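Local coordinates for Glyoxalase/bleomycin resistance protein/dioxygenase (Catenulispora acidiphila, PDB 4G6X) that belongs to the glyoxalase/bleomycin resistance protein/dioxygenase superfamily and may act as a dioxygenase, at residues A111-L116 with Q125-M130. Sequence-based numbering, arbitrary orientation.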
loop_
_atom_site.group_PDB
_atom_site.type_symbol
_atom_site.label_atom_id
_atom_site.label_comp_id
_atom_site.label_asym_id
_atom_site.label_seq_id
_atom_site.Cartn_x
_atom_site.Cartn_y
_atom_site.Cartn_z
ATOM N N ALA A 111 -6.314 -23.792 1.533
ATOM C CA ALA A 111 -7.365 -23.831 0.537
ATOM C C ALA A 111 -7.026 -22.908 -0.602
ATOM O O ALA A 111 -7.157 -23.249 -1.776
ATOM C CB ALA A 111 -8.670 -23.383 1.172
ATOM N N GLU A 112 -6.602 -21.692 -0.261
ATOM C CA GLU A 112 -6.318 -20.722 -1.299
ATOM C C GLU A 112 -5.063 -21.086 -2.140
ATOM O O GLU A 112 -5.076 -20.964 -3.376
ATOM C CB GLU A 112 -6.243 -19.329 -0.679
ATOM C CG GLU A 112 -6.223 -18.191 -1.697
ATOM C CD GLU A 112 -7.526 -17.970 -2.461
ATOM O OE1 GLU A 112 -8.552 -18.665 -2.211
ATOM O OE2 GLU A 112 -7.527 -17.076 -3.342
ATOM N N TYR A 113 -4.011 -21.568 -1.475
ATOM C CA TYR A 113 -2.855 -22.143 -2.175
ATOM C C TYR A 113 -3.283 -23.197 -3.179
ATOM O O TYR A 113 -2.821 -23.212 -4.329
ATOM C CB TYR A 113 -1.838 -22.680 -1.166
ATOM C CG TYR A 113 -0.760 -23.523 -1.779
ATOM C CD1 TYR A 113 0.261 -22.964 -2.555
ATOM C CD2 TYR A 113 -0.763 -24.906 -1.601
ATOM C CE1 TYR A 113 1.259 -23.763 -3.105
ATOM C CE2 TYR A 113 0.217 -25.693 -2.153
ATOM C CZ TYR A 113 1.223 -25.110 -2.906
ATOM O OH TYR A 113 2.187 -25.875 -3.474
ATOM N N GLU A 114 -4.205 -24.063 -2.757
ATOM C CA GLU A 114 -4.639 -25.167 -3.609
ATOM C C GLU A 114 -5.459 -24.617 -4.770
ATOM O O GLU A 114 -5.278 -25.027 -5.902
ATOM C CB GLU A 114 -5.441 -26.229 -2.809
ATOM C CG GLU A 114 -4.955 -27.654 -3.058
ATOM C CD GLU A 114 -3.456 -27.826 -2.765
ATOM O OE1 GLU A 114 -3.076 -27.795 -1.572
ATOM O OE2 GLU A 114 -2.651 -27.978 -3.725
ATOM N N ARG A 115 -6.328 -23.656 -4.488
ATOM C CA ARG A 115 -7.178 -23.085 -5.538
ATOM C C ARG A 115 -6.332 -22.368 -6.588
ATOM O O ARG A 115 -6.514 -22.533 -7.794
ATOM C CB ARG A 115 -8.173 -22.096 -4.937
ATOM C CG ARG A 115 -9.250 -21.576 -5.884
ATOM C CD ARG A 115 -10.153 -20.553 -5.190
ATOM N NE ARG A 115 -9.542 -19.239 -5.002
ATOM C CZ ARG A 115 -9.395 -18.338 -5.975
ATOM N NH1 ARG A 115 -9.815 -18.585 -7.220
ATOM N NH2 ARG A 115 -8.816 -17.182 -5.710
ATOM N N LEU A 116 -5.442 -21.528 -6.098
ATOM C CA LEU A 116 -4.644 -20.708 -6.993
ATOM C C LEU A 116 -3.685 -21.594 -7.778
ATOM O O LEU A 116 -3.479 -21.375 -8.973
ATOM C CB LEU A 116 -3.918 -19.658 -6.200
ATOM C CG LEU A 116 -4.843 -18.612 -5.604
ATOM C CD1 LEU A 116 -4.004 -17.794 -4.652
ATOM C CD2 LEU A 116 -5.474 -17.758 -6.684
ATOM N N GLN A 125 6.999 -19.552 -2.508
ATOM C CA GLN A 125 6.974 -20.118 -1.165
ATOM C C GLN A 125 5.613 -20.704 -0.891
ATOM O O GLN A 125 4.616 -19.994 -0.922
ATOM C CB GLN A 125 7.290 -19.053 -0.111
ATOM C CG GLN A 125 7.482 -19.601 1.305
ATOM C CD GLN A 125 7.052 -18.594 2.352
ATOM O OE1 GLN A 125 7.719 -17.579 2.559
ATOM N NE2 GLN A 125 5.893 -18.829 2.964
ATOM N N GLU A 126 5.608 -22.010 -0.601
ATOM C CA GLU A 126 4.411 -22.737 -0.169
ATOM C C GLU A 126 3.991 -22.278 1.223
ATOM O O GLU A 126 4.812 -21.673 1.934
ATOM C CB GLU A 126 4.679 -24.256 -0.158
ATOM C CG GLU A 126 4.917 -24.841 -1.543
ATOM C CD GLU A 126 5.149 -26.360 -1.511
ATOM O OE1 GLU A 126 5.182 -26.950 -0.409
ATOM O OE2 GLU A 126 5.298 -26.959 -2.596
ATOM N N PRO A 127 2.725 -22.564 1.628
ATOM C CA PRO A 127 2.258 -22.167 2.966
ATOM C C PRO A 127 3.197 -22.637 4.049
ATOM O O PRO A 127 3.452 -23.831 4.165
ATOM C CB PRO A 127 0.908 -22.869 3.096
ATOM C CG PRO A 127 0.412 -22.928 1.704
ATOM C CD PRO A 127 1.645 -23.240 0.883
ATOM N N THR A 128 3.686 -21.707 4.846
ATOM C CA THR A 128 4.698 -22.018 5.836
ATOM C C THR A 128 4.350 -21.352 7.140
ATOM O O THR A 128 4.040 -20.142 7.190
ATOM C CB THR A 128 6.072 -21.526 5.368
ATOM O OG1 THR A 128 6.398 -22.176 4.149
ATOM C CG2 THR A 128 7.162 -21.844 6.387
ATOM N N ASP A 129 4.432 -22.135 8.211
ATOM C CA ASP A 129 4.077 -21.658 9.533
ATOM C C ASP A 129 5.193 -20.711 10.017
ATOM O O ASP A 129 6.350 -21.111 10.103
ATOM C CB ASP A 129 3.889 -22.862 10.459
ATOM C CG ASP A 129 2.877 -22.618 11.535
ATOM O OD1 ASP A 129 2.274 -23.620 11.990
ATOM O OD2 ASP A 129 2.707 -21.446 11.939
HETATM N N MSE A 130 4.856 -19.447 10.287
HETATM C CA MSE A 130 5.858 -18.458 10.730
HETATM C C MSE A 130 5.630 -18.060 12.181
HETATM O O MSE A 130 6.168 -17.053 12.633
HETATM C CB MSE A 130 5.862 -17.203 9.839
HETATM C CG MSE A 130 5.945 -17.474 8.324
HETATM SE SE MSE A 130 7.794 -17.893 7.752
HETATM C CE MSE A 130 7.696 -17.718 5.803
#
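One face of the Tyr113 ring is covered by the pyrrolidine of Pro127: Pro127 CD stands 3.7 Å from the ring centroid and only 15° off the ring normal, which identifies a CH-pi contact made over the face. Phe123 adds an edge-to-face partner to the same ring. Within the helix, the guanidinium of Arg115 has Glu112 OE1 at its edge and in its plane; Arg115 grips this carboxylate side-on, NE meeting OE1 almost straight while Arg115 NH2 reaches Glu112 OE2 at 2.7 Å. Both bonds make up the salt bridge, and NH2 also bonds to Lys47 O. On the tyrosine, the overlap is shifted toward the ring's inner end, since Pro127 CD is nearest Tyr113 CG at 3.6 Å and Pro127 CG reaches back to Tyr113 CB at 3.7 Å. Farther out, Glu126 passes the phenol obliquely, its carboxylate plane turned 53° from the ring. Glu126 CG lies 3.5 Å from Tyr113 OH, so the aliphatic part of this side chain, and not the carboxylate alone, borders the hydroxyl. Tyr113 CB points toward the strand, and with Tyr113 CG anti to the backbone N (chi1 169°) the ring lies against Pro127. The contact thus joins helix 109-118 to strand 123-129, an outermost strand, within this chain, of the second of two four-stranded sheets. Both sheets have strand order 1-4-3-2, consistent with the paired βαβββ modules of the vicinal oxygen chelate fold. Next to the proline, Glu126 O accepts two bonds from opposite faces of its carbonyl plane, from Gln125 NE2 and, at 2.8 Å, from Thr128 OG1. Glu112 and Leu116 both pack on Met25 of the second subunit.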